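Local coordinates for protein nicking enzyme (Staphylococcus aureus, PDB 4HTE) that probably nicks one strand of plasmid DNA at the origin of transfer as a conjugative relaxase, of which this chain is the C-terminal helical domain, at residues Asp24-Leu28 and Ile84-Lys90; Asp110-Ile115 and Ile135-Lys139; Ile176-Leu182 and Met195-Ile201; Lys275-Arg281 and Glu335-Asp341. The contacts are given in a common frame with arbitrary orientation. Residues are numbered along the deposited sequence.

Overall arrangement
This C-terminal piece of the relaxase is about three-quarters helix and has no strands, and the four contacts follow one another along the chain, each closing before the next opens. Contacts 1 and 2 are neighbours, their centres about 17 Å apart: the consecutive helices 64-99 and 109-122 touch where Phe-88 meets Ile-113, so helix 22-35, helix 64-99, helix 109-122 and helix 130-152 pack in succession. Contact 3 joins the end of helix 159-179 to the start of helix 198-227, about 43 Å from contact 2 between centres. Contact 4, beside the calcium site, lies about 57 Å from contact 1, across the chain's centre, so the contacts sample well-separated parts of an elongated molecule.

Contact 1: residues Asp24-Leu28 and Ile84-Lys90; sequences DSTTL and INEVFEK
Two helical segments, Asp-24 to Leu-28 on helix 22-35 and Ile-84 to Lys-90 on helix 64-99, run roughly antiparallel, with 139° between their N-to-C directions (signed crossing -139°) and 10.0 Å between their axes at closest approach. Asp-24 stands opposite Val-87 (CA to CA 6.1 Å) and Leu-28 opposite Ile-84 (6.5 Å). Val-87, chi1 t, is the central bump: its CB points at the other helix, and its methyls enter the hollow lined by Asp-24, Thr-27 and Leu-28. Val-87 CG1 lies 3.8 Å from Asp-24 CB and 4.3 Å from Leu-28 CG, while Val-87 CG2 lies 4.3 Å from Thr-27 CG2. The answering bump is Leu-28 in the mt rotamer. Its CA-CB bond runs sideways, but its end swings in, setting Leu-28 CD2 3.9 Å from Ile-84 CG2 and 3.8 Å from Phe-88 CE1, oblique to the ring. Beyond this apolar patch, Lys-90, chi1 m and extended beyond it, brings its CD to 4.4 Å from Asp-24 OD2. No hydrogen bond crosses the interface; Thr-27 OG1 is paired with Ser-23 O in its own helix. Met-20 touches both Leu-28 and Val-87, and Ile-113 and Pro-41 touch Phe-88. Such interlocking of aliphatic side chains is characteristic of antiparallel helix packing, here within the middle helical domain of the nicking enzyme's C-terminal region.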
# COMPACT_ATOMS: atom_id res chain seq x y z
N ASP A 24 12.53 -8.85 30.87
CA ASP A 24 12.01 -8.48 29.56
C ASP A 24 12.70 -7.22 29.04
O ASP A 24 13.10 -7.15 27.88
CB ASP A 24 10.50 -8.26 29.61
CG ASP A 24 9.74 -9.52 30.00
OD1 ASP A 24 10.11 -10.61 29.50
OD2 ASP A 24 8.78 -9.42 30.78
N SER A 25 12.82 -6.22 29.92
CA SER A 25 13.48 -4.97 29.57
C SER A 25 14.82 -5.25 28.89
O SER A 25 15.19 -4.59 27.92
CB SER A 25 13.71 -4.11 30.82
OG SER A 25 12.50 -3.79 31.48
N THR A 26 15.53 -6.25 29.40
CA THR A 26 16.87 -6.55 28.93
C THR A 26 16.82 -7.25 27.58
O THR A 26 17.68 -7.04 26.73
CB THR A 26 17.65 -7.44 29.93
OG1 THR A 26 17.51 -6.92 31.26
CG2 THR A 26 19.13 -7.49 29.58
N THR A 27 15.79 -8.07 27.38
CA THR A 27 15.62 -8.80 26.13
C THR A 27 15.54 -7.84 24.94
O THR A 27 16.30 -7.99 23.97
CB THR A 27 14.35 -9.67 26.15
OG1 THR A 27 14.48 -10.69 27.15
CG2 THR A 27 14.12 -10.33 24.80
N LEU A 28 14.64 -6.87 25.01
CA LEU A 28 14.49 -5.87 23.96
C LEU A 28 15.83 -5.21 23.64
O LEU A 28 16.17 -5.03 22.47
CB LEU A 28 13.49 -4.79 24.39
CG LEU A 28 12.03 -5.21 24.53
CD1 LEU A 28 11.18 -4.01 24.94
CD2 LEU A 28 11.50 -5.82 23.24
N ILE A 84 10.49 -11.33 20.99
CA ILE A 84 10.23 -9.92 21.19
C ILE A 84 8.72 -9.70 21.31
O ILE A 84 8.26 -8.85 22.08
CB ILE A 84 10.78 -9.06 20.04
CG1 ILE A 84 12.30 -8.97 20.12
CG2 ILE A 84 10.17 -7.66 20.08
CD1 ILE A 84 12.93 -8.12 19.03
N ASN A 85 7.96 -10.46 20.53
CA ASN A 85 6.51 -10.36 20.54
C ASN A 85 5.92 -10.83 21.88
O ASN A 85 4.99 -10.22 22.41
CB ASN A 85 5.91 -11.18 19.40
CG ASN A 85 4.45 -10.87 19.15
OD1 ASN A 85 4.05 -9.70 19.10
ND2 ASN A 85 3.64 -11.91 18.99
N GLU A 86 6.48 -11.92 22.41
CA GLU A 86 6.03 -12.47 23.69
C GLU A 86 6.13 -11.40 24.78
O GLU A 86 5.28 -11.31 25.66
CB GLU A 86 6.87 -13.69 24.08
CG GLU A 86 6.70 -14.88 23.15
CD GLU A 86 7.68 -16.00 23.44
OE1 GLU A 86 8.54 -15.83 24.33
OE2 GLU A 86 7.60 -17.06 22.77
N VAL A 87 7.19 -10.60 24.70
CA VAL A 87 7.40 -9.52 25.65
C VAL A 87 6.29 -8.48 25.54
O VAL A 87 5.72 -8.06 26.56
CB VAL A 87 8.74 -8.81 25.39
CG1 VAL A 87 8.84 -7.55 26.23
CG2 VAL A 87 9.90 -9.75 25.68
N PHE A 88 5.98 -8.08 24.32
CA PHE A 88 4.96 -7.07 24.08
C PHE A 88 3.57 -7.55 24.51
O PHE A 88 2.78 -6.78 25.06
CB PHE A 88 4.92 -6.69 22.59
CG PHE A 88 6.02 -5.75 22.17
CD1 PHE A 88 7.00 -5.34 23.07
CD2 PHE A 88 6.07 -5.27 20.87
CE1 PHE A 88 8.00 -4.48 22.68
CE2 PHE A 88 7.08 -4.41 20.48
CZ PHE A 88 8.04 -4.01 21.38
N GLU A 89 3.29 -8.82 24.26
CA GLU A 89 1.98 -9.39 24.57
C GLU A 89 1.71 -9.31 26.07
O GLU A 89 0.60 -8.98 26.49
CB GLU A 89 1.91 -10.84 24.09
CG GLU A 89 0.53 -11.26 23.60
CD GLU A 89 0.58 -12.48 22.69
OE1 GLU A 89 1.59 -13.21 22.73
OE2 GLU A 89 -0.39 -12.69 21.93
N LYS A 90 2.72 -9.62 26.87
CA LYS A 90 2.60 -9.55 28.32
C LYS A 90 2.31 -8.12 28.77
O LYS A 90 1.39 -7.87 29.55
CB LYS A 90 3.87 -10.06 29.00
CG LYS A 90 4.13 -11.54 28.81
CD LYS A 90 5.42 -11.96 29.48
CE LYS A 90 5.65 -13.45 29.32
NZ LYS A 90 6.91 -13.89 29.96

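Contact 2: residues Asp110-Ile115 and Ile135-Lys139; sequences DEKIFI and IVKEK
Helix 109-122 meets helix 130-152 nearly at right angles: the segments Asp-110 to Ile-115 and Ile-135 to Lys-139, both helical, cross at 106° with their axes 9.7 Å apart. Glu-111 faces Val-136 (CA to CA 6.6 Å), and Ile-115 faces Ile-135 (6.6 Å). At the start, Asp-110 CB lies 3.7 Å from Lys-139 NZ. Glu-111 then lays its aliphatic part on Val-136, CG to CG2 3.7 Å, while its OE1 accepts from Ser-108 N. Phe-114, chi1 t, reaches across as the main bump. One face receives Lys-139 CB in a CH-pi contact, and Phe-114 CE2 is 3.4 Å from Ile-135 CD1; Pro-41 and Ile-42 also touch this side chain. Last, Ile-115 (mt) sets CG1 3.4 Å from Ile-135 CG2 and CD1 4.4 Å from Val-136 CG2. Lys-139 NZ is salt-bridged to Glu-143 and Glu-138 to Lys-142, both along their own helix. The joint therefore holds by apolar contact, with no hydrogen bond between the segments and Lys-139 CB on the ring face, the rest running past Glu-111.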
# COMPACT_ATOMS: atom_id res chain seq x y z
N ASP A 110 -2.47 -8.64 18.71
CA ASP A 110 -1.68 -7.73 17.89
C ASP A 110 -2.16 -6.30 18.06
O ASP A 110 -1.37 -5.39 18.33
CB ASP A 110 -1.74 -8.14 16.42
CG ASP A 110 -0.71 -9.19 16.07
OD1 ASP A 110 0.35 -9.23 16.73
OD2 ASP A 110 -0.96 -9.97 15.13
N GLU A 111 -3.46 -6.09 17.90
CA GLU A 111 -4.05 -4.77 18.06
C GLU A 111 -3.68 -4.18 19.42
O GLU A 111 -3.19 -3.06 19.50
CB GLU A 111 -5.57 -4.83 17.89
CG GLU A 111 -6.02 -5.10 16.46
CD GLU A 111 -7.51 -5.35 16.35
OE1 GLU A 111 -8.18 -5.42 17.40
OE2 GLU A 111 -8.01 -5.48 15.21
N LYS A 112 -3.90 -4.95 20.48
CA LYS A 112 -3.57 -4.52 21.83
C LYS A 112 -2.13 -4.03 21.90
O LYS A 112 -1.86 -2.91 22.32
CB LYS A 112 -3.78 -5.66 22.82
CG LYS A 112 -5.23 -5.94 23.16
CD LYS A 112 -5.35 -7.18 24.03
CE LYS A 112 -6.78 -7.42 24.46
NZ LYS A 112 -6.99 -8.81 24.97
N ILE A 113 -1.20 -4.89 21.49
CA ILE A 113 0.22 -4.55 21.51
C ILE A 113 0.47 -3.20 20.85
O ILE A 113 1.17 -2.35 21.41
CB ILE A 113 1.05 -5.62 20.78
CG1 ILE A 113 1.06 -6.92 21.58
CG2 ILE A 113 2.47 -5.13 20.58
CD1 ILE A 113 1.43 -8.13 20.77
N PHE A 114 -0.09 -3.01 19.66
CA PHE A 114 0.07 -1.76 18.94
C PHE A 114 -0.43 -0.59 19.77
O PHE A 114 0.26 0.41 19.94
CB PHE A 114 -0.69 -1.81 17.61
CG PHE A 114 -0.45 -0.62 16.73
CD1 PHE A 114 0.71 -0.52 15.96
CD2 PHE A 114 -1.37 0.41 16.66
CE1 PHE A 114 0.93 0.58 15.15
CE2 PHE A 114 -1.15 1.51 15.84
CZ PHE A 114 -0.00 1.59 15.09
N ILE A 115 -1.64 -0.73 20.31
CA ILE A 115 -2.25 0.33 21.11
C ILE A 115 -1.44 0.59 22.37
O ILE A 115 -1.13 1.73 22.70
CB ILE A 115 -3.69 -0.03 21.50
CG1 ILE A 115 -4.54 -0.22 20.24
CG2 ILE A 115 -4.28 1.05 22.39
CD1 ILE A 115 -6.01 -0.42 20.51
N ILE A 135 -7.17 4.67 17.24
CA ILE A 135 -5.75 4.32 17.19
C ILE A 135 -5.54 3.04 16.37
O ILE A 135 -4.54 2.91 15.67
CB ILE A 135 -5.16 4.15 18.61
CG1 ILE A 135 -3.64 4.25 18.58
CG2 ILE A 135 -5.62 2.85 19.22
CD1 ILE A 135 -2.93 2.93 18.32
N VAL A 136 -6.49 2.11 16.44
CA VAL A 136 -6.39 0.87 15.67
C VAL A 136 -6.44 1.18 14.18
O VAL A 136 -5.71 0.59 13.38
CB VAL A 136 -7.51 -0.13 16.04
CG1 VAL A 136 -8.54 -0.24 14.92
CG2 VAL A 136 -6.91 -1.49 16.36
N LYS A 137 -7.31 2.12 13.81
CA LYS A 137 -7.42 2.57 12.43
C LYS A 137 -6.04 2.97 11.91
O LYS A 137 -5.74 2.80 10.73
CB LYS A 137 -8.38 3.76 12.35
CG LYS A 137 -8.68 4.26 10.94
CD LYS A 137 -9.43 5.59 10.99
CE LYS A 137 -9.86 6.05 9.62
NZ LYS A 137 -10.99 5.24 9.09
N GLU A 138 -5.21 3.50 12.81
CA GLU A 138 -3.87 3.94 12.44
C GLU A 138 -3.01 2.75 12.03
O GLU A 138 -2.33 2.80 11.01
CB GLU A 138 -3.22 4.69 13.61
CG GLU A 138 -1.88 5.32 13.28
CD GLU A 138 -1.25 6.01 14.48
OE1 GLU A 138 -2.00 6.63 15.27
OE2 GLU A 138 -0.02 5.92 14.64
N LYS A 139 -3.03 1.69 12.83
CA LYS A 139 -2.24 0.50 12.52
C LYS A 139 -2.72 -0.14 11.23
O LYS A 139 -1.92 -0.53 10.38
CB LYS A 139 -2.32 -0.53 13.66
CG LYS A 139 -3.20 -1.74 13.34
CD LYS A 139 -3.09 -2.83 14.39
CE LYS A 139 -1.77 -3.57 14.26
NZ LYS A 139 -1.96 -5.05 14.34

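Contact 3: residues Ile176-Leu182 and Met195-Ile201; sequences ILEKNNL and MEDSLKI
Asp-197 is the polar centre where the end of helix 159-179 meets the start of helix 198-227. Its OD2 accepts a hydrogen bond from Asn-180 ND2 at 3.1 Å and forms a salt bridge with Lys-179 NZ at 3.5 Å, the lysine being extended from chi1 t. Asn-180, chi1 m, uses the same ND2 to donate to Ile-176 O at 2.7 Å, tying the helix end to the acid. A Schellman motif closes this helix: Leu-182 N bonds to Leu-177 O (2.8 Å) and Asn-181 N to Glu-178 O (2.9 Å), with Asn-181 at positive phi. On the other segment, Ile-201 N donates to Asp-197 O at 2.8 Å. Ile-176 and Ile-201 are the nearest CA pair, 7.1 Å apart, and their CG1 atoms are 4.2 Å apart. Ile-201 (mt) puts CD1 3.8 Å from Leu-177 CD2 and 4.2 Å from Leu-182 CD1. Leu-182 CD1 also lies 4.1 Å from SE of selenomethionine Met-195. One carboxylate thus serves an amide and an ammonium group beside a small apolar core, joining the two helix ends by charge as well as shape.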
# COMPACT_ATOMS: atom_id res chain seq x y z
N ILE A 176 8.45 -20.24 -18.78
CA ILE A 176 9.28 -21.28 -18.19
C ILE A 176 8.64 -22.65 -18.37
O ILE A 176 9.33 -23.67 -18.45
CB ILE A 176 9.55 -21.01 -16.69
CG1 ILE A 176 10.62 -21.96 -16.15
CG2 ILE A 176 8.28 -21.14 -15.89
CD1 ILE A 176 12.03 -21.54 -16.48
N LEU A 177 7.31 -22.68 -18.44
CA LEU A 177 6.59 -23.93 -18.63
C LEU A 177 6.72 -24.43 -20.07
O LEU A 177 6.94 -25.62 -20.30
CB LEU A 177 5.11 -23.76 -18.27
CG LEU A 177 4.79 -23.54 -16.79
CD1 LEU A 177 3.29 -23.46 -16.57
CD2 LEU A 177 5.40 -24.62 -15.93
N GLU A 178 6.58 -23.52 -21.02
CA GLU A 178 6.77 -23.86 -22.43
C GLU A 178 8.19 -24.36 -22.65
O GLU A 178 8.41 -25.33 -23.37
CB GLU A 178 6.49 -22.65 -23.32
CG GLU A 178 5.02 -22.30 -23.44
CD GLU A 178 4.78 -21.15 -24.40
OE1 GLU A 178 5.72 -20.78 -25.14
OE2 GLU A 178 3.64 -20.63 -24.43
N LYS A 179 9.15 -23.69 -22.02
CA LYS A 179 10.55 -24.08 -22.13
C LYS A 179 10.76 -25.55 -21.77
O LYS A 179 11.59 -26.23 -22.38
CB LYS A 179 11.42 -23.20 -21.23
CG LYS A 179 12.85 -23.70 -21.08
CD LYS A 179 13.66 -22.80 -20.16
CE LYS A 179 15.00 -23.44 -19.80
NZ LYS A 179 15.82 -22.58 -18.90
N ASN A 180 10.03 -26.03 -20.78
CA ASN A 180 10.16 -27.41 -20.33
C ASN A 180 9.04 -28.30 -20.85
O ASN A 180 8.94 -29.47 -20.48
CB ASN A 180 10.20 -27.47 -18.80
CG ASN A 180 11.43 -26.79 -18.23
OD1 ASN A 180 12.41 -27.44 -17.89
ND2 ASN A 180 11.37 -25.47 -18.13
N ASN A 181 8.18 -27.74 -21.70
CA ASN A 181 7.05 -28.48 -22.26
C ASN A 181 6.10 -28.98 -21.17
O ASN A 181 5.46 -30.02 -21.33
CB ASN A 181 7.54 -29.65 -23.12
CG ASN A 181 8.35 -29.19 -24.32
OD1 ASN A 181 7.92 -28.29 -25.06
ND2 ASN A 181 9.51 -29.79 -24.52
N LEU A 182 6.02 -28.24 -20.07
CA LEU A 182 5.14 -28.60 -18.96
C LEU A 182 3.86 -27.78 -19.00
O LEU A 182 3.87 -26.61 -19.39
CB LEU A 182 5.85 -28.39 -17.62
CG LEU A 182 7.23 -29.06 -17.49
CD1 LEU A 182 7.77 -28.88 -16.09
CD2 LEU A 182 7.16 -30.53 -17.86
N MSE A 195 13.60 -31.17 -11.79
CA MSE A 195 14.19 -30.35 -12.84
C MSE A 195 15.00 -29.21 -12.25
O MSE A 195 14.91 -28.92 -11.06
CB MSE A 195 13.10 -29.79 -13.75
CG MSE A 195 13.04 -30.44 -15.11
SE MSE A 195 11.25 -31.03 -15.59
CE MSE A 195 11.08 -32.50 -14.31
N GLU A 196 15.79 -28.55 -13.09
CA GLU A 196 16.59 -27.41 -12.65
C GLU A 196 15.70 -26.20 -12.41
O GLU A 196 15.98 -25.38 -11.53
CB GLU A 196 17.65 -27.06 -13.70
CG GLU A 196 18.63 -28.18 -13.98
CD GLU A 196 19.78 -27.72 -14.85
OE1 GLU A 196 19.75 -26.56 -15.32
OE2 GLU A 196 20.73 -28.51 -15.07
N ASP A 197 14.63 -26.10 -13.18
CA ASP A 197 13.76 -24.93 -13.13
C ASP A 197 12.65 -25.05 -12.08
O ASP A 197 11.99 -24.07 -11.77
CB ASP A 197 13.12 -24.68 -14.49
CG ASP A 197 14.13 -24.23 -15.53
OD1 ASP A 197 15.07 -23.50 -15.17
OD2 ASP A 197 13.97 -24.61 -16.71
N SER A 198 12.47 -26.25 -11.53
CA SER A 198 11.41 -26.49 -10.54
C SER A 198 11.29 -25.36 -9.53
O SER A 198 10.23 -24.75 -9.39
CB SER A 198 11.69 -27.79 -9.78
OG SER A 198 12.59 -28.62 -10.48
N LEU A 199 12.38 -25.09 -8.83
CA LEU A 199 12.39 -24.06 -7.80
C LEU A 199 11.90 -22.73 -8.35
O LEU A 199 11.18 -21.99 -7.67
CB LEU A 199 13.79 -23.90 -7.21
CG LEU A 199 14.34 -25.15 -6.52
CD1 LEU A 199 15.70 -24.86 -5.90
CD2 LEU A 199 13.37 -25.65 -5.46
N LYS A 200 12.28 -22.41 -9.58
CA LYS A 200 11.82 -21.19 -10.23
C LYS A 200 10.33 -21.30 -10.53
O LYS A 200 9.58 -20.34 -10.34
CB LYS A 200 12.60 -20.93 -11.51
CG LYS A 200 14.08 -20.63 -11.27
CD LYS A 200 14.89 -20.71 -12.55
CE LYS A 200 15.34 -19.33 -13.02
NZ LYS A 200 16.54 -19.42 -13.90
N ILE A 201 9.90 -22.46 -10.99
CA ILE A 201 8.50 -22.68 -11.31
C ILE A 201 7.64 -22.42 -10.08
O ILE A 201 6.63 -21.73 -10.16
CB ILE A 201 8.26 -24.10 -11.84
CG1 ILE A 201 9.18 -24.38 -13.03
CG2 ILE A 201 6.80 -24.29 -12.22
CD1 ILE A 201 8.64 -25.38 -14.02

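Contact 4: residues Lys275-Arg281 and Glu335-Asp341; sequences KYSDEDR and ESNEVGD
Glu-335, on helix 327-339, takes up most of the polar traffic. Its OE2 forms a salt bridge with Arg-281, receiving hydrogen bonds from NE at 2.7 Å and NH2 at 3.0 Å. Its OE1 accepts from the backbone, from Lys-275 N at a very short 2.4 Å and from Tyr-276 N at 3.2 Å. Arg-281, chi1 and chi2 t and chi3 m, also bonds through NH1 to Asp-278 OD1 at a very short 2.5 Å; a long salt bridge of 3.6 Å runs from Arg-281 NH1 to Asp-341 OD2, which also pairs with Ser-344. Farther out, Val-339 CG1 sits over one guanidinium face, 3.6 Å from Arg-281 NH1. CA-to-CA distances are 7.9 Å for Lys-275 and Glu-335, 7.4 Å for Asp-278 and Asp-341, and 8.1 Å for Arg-281 and Ser-336. Helix 278-293 starts at Asp-278; helix 327-339 ends at Val-339, followed by Gly-340 at positive phi and Asp-341 at the N-cap position of helix 342-351. The side chain of Lys-275, salt-bridged to Asp-320, lies about 4 Å from a bound calcium ion (nearest atoms). This buried-arginine salt-bridge network joins helix ends close to Asp-320 and Asp-328, which bind calcium in a structure of this protein.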
# COMPACT_ATOMS: atom_id res chain seq x y z
N LYS A 275 -12.96 21.16 -9.82
CA LYS A 275 -11.69 21.49 -9.18
C LYS A 275 -11.08 22.77 -9.73
O LYS A 275 -10.42 23.51 -9.00
CB LYS A 275 -10.70 20.32 -9.36
CG LYS A 275 -9.25 20.68 -9.08
CD LYS A 275 -8.48 19.46 -8.60
CE LYS A 275 -6.98 19.65 -8.69
NZ LYS A 275 -6.23 18.53 -8.04
N TYR A 276 -11.31 23.04 -11.02
CA TYR A 276 -10.68 24.17 -11.69
C TYR A 276 -11.68 25.20 -12.21
O TYR A 276 -12.86 24.91 -12.36
CB TYR A 276 -9.82 23.67 -12.86
CG TYR A 276 -8.61 22.89 -12.43
CD1 TYR A 276 -7.58 23.50 -11.73
CD2 TYR A 276 -8.49 21.53 -12.72
CE1 TYR A 276 -6.47 22.79 -11.33
CE2 TYR A 276 -7.38 20.81 -12.32
CZ TYR A 276 -6.37 21.45 -11.63
OH TYR A 276 -5.26 20.74 -11.23
N SER A 277 -11.17 26.40 -12.47
CA SER A 277 -11.95 27.45 -13.10
C SER A 277 -12.03 27.18 -14.60
O SER A 277 -11.29 26.34 -15.12
CB SER A 277 -11.28 28.80 -12.86
OG SER A 277 -10.87 28.94 -11.52
N ASP A 278 -12.92 27.88 -15.29
CA ASP A 278 -13.02 27.73 -16.74
C ASP A 278 -11.75 28.24 -17.41
O ASP A 278 -11.27 27.66 -18.38
CB ASP A 278 -14.24 28.48 -17.28
CG ASP A 278 -15.50 27.63 -17.28
OD1 ASP A 278 -15.39 26.40 -17.47
OD2 ASP A 278 -16.60 28.19 -17.10
N GLU A 279 -11.21 29.33 -16.88
CA GLU A 279 -9.97 29.90 -17.41
C GLU A 279 -8.82 28.92 -17.22
O GLU A 279 -8.17 28.52 -18.18
CB GLU A 279 -9.65 31.23 -16.71
N ASP A 280 -8.58 28.53 -15.97
CA ASP A 280 -7.51 27.59 -15.65
C ASP A 280 -7.64 26.32 -16.48
O ASP A 280 -6.66 25.85 -17.06
CB ASP A 280 -7.54 27.24 -14.16
CG ASP A 280 -7.31 28.44 -13.27
OD1 ASP A 280 -6.58 29.37 -13.69
OD2 ASP A 280 -7.86 28.46 -12.15
N ARG A 281 -8.85 25.77 -16.52
CA ARG A 281 -9.09 24.53 -17.25
C ARG A 281 -8.60 24.64 -18.69
O ARG A 281 -7.96 23.73 -19.21
CB ARG A 281 -10.57 24.17 -17.22
CG ARG A 281 -10.87 22.73 -17.61
CD ARG A 281 -12.35 22.40 -17.48
NE ARG A 281 -12.85 22.65 -16.13
CZ ARG A 281 -13.81 23.51 -15.81
NH1 ARG A 281 -14.42 24.25 -16.73
NH2 ARG A 281 -14.17 23.64 -14.54
N GLU A 335 -14.40 16.36 -15.75
CA GLU A 335 -14.84 17.69 -15.32
C GLU A 335 -15.42 18.46 -16.50
O GLU A 335 -16.54 18.97 -16.42
CB GLU A 335 -13.67 18.47 -14.73
CG GLU A 335 -14.00 19.19 -13.43
CD GLU A 335 -12.98 20.26 -13.09
OE1 GLU A 335 -12.46 20.25 -11.96
OE2 GLU A 335 -12.70 21.12 -13.95
N SER A 336 -14.65 18.56 -17.58
CA SER A 336 -15.07 19.29 -18.76
C SER A 336 -16.42 18.80 -19.28
O SER A 336 -17.32 19.59 -19.54
CB SER A 336 -14.02 19.15 -19.87
OG SER A 336 -12.76 19.63 -19.43
N ASN A 337 -16.54 17.48 -19.42
CA ASN A 337 -17.77 16.87 -19.91
C ASN A 337 -18.96 17.25 -19.04
O ASN A 337 -20.06 17.50 -19.54
CB ASN A 337 -17.62 15.35 -19.95
CG ASN A 337 -18.74 14.67 -20.71
OD1 ASN A 337 -19.78 15.27 -20.98
ND2 ASN A 337 -18.54 13.40 -21.05
N GLU A 338 -18.73 17.32 -17.73
CA GLU A 338 -19.80 17.56 -16.77
C GLU A 338 -20.30 19.00 -16.83
O GLU A 338 -21.50 19.25 -16.86
CB GLU A 338 -19.32 17.24 -15.35
CG GLU A 338 -20.44 16.89 -14.39
CD GLU A 338 -21.10 15.57 -14.72
OE1 GLU A 338 -20.68 14.92 -15.70
OE2 GLU A 338 -22.05 15.18 -14.01
N VAL A 339 -19.37 19.95 -16.84
CA VAL A 339 -19.73 21.37 -16.86
C VAL A 339 -19.99 21.86 -18.29
O VAL A 339 -20.54 22.94 -18.49
CB VAL A 339 -18.63 22.24 -16.19
CG1 VAL A 339 -17.37 22.29 -17.04
CG2 VAL A 339 -19.15 23.65 -15.93
N GLY A 340 -19.59 21.05 -19.27
CA GLY A 340 -19.84 21.37 -20.66
C GLY A 340 -18.80 22.30 -21.27
O GLY A 340 -19.10 23.04 -22.21
N ASP A 341 -17.58 22.27 -20.75
CA ASP A 341 -16.50 23.09 -21.28
C ASP A 341 -16.03 22.51 -22.61
O ASP A 341 -15.03 21.80 -22.67
CB ASP A 341 -15.34 23.16 -20.29
CG ASP A 341 -14.27 24.15 -20.71
OD1 ASP A 341 -14.54 24.96 -21.62
OD2 ASP A 341 -13.17 24.12 -20.13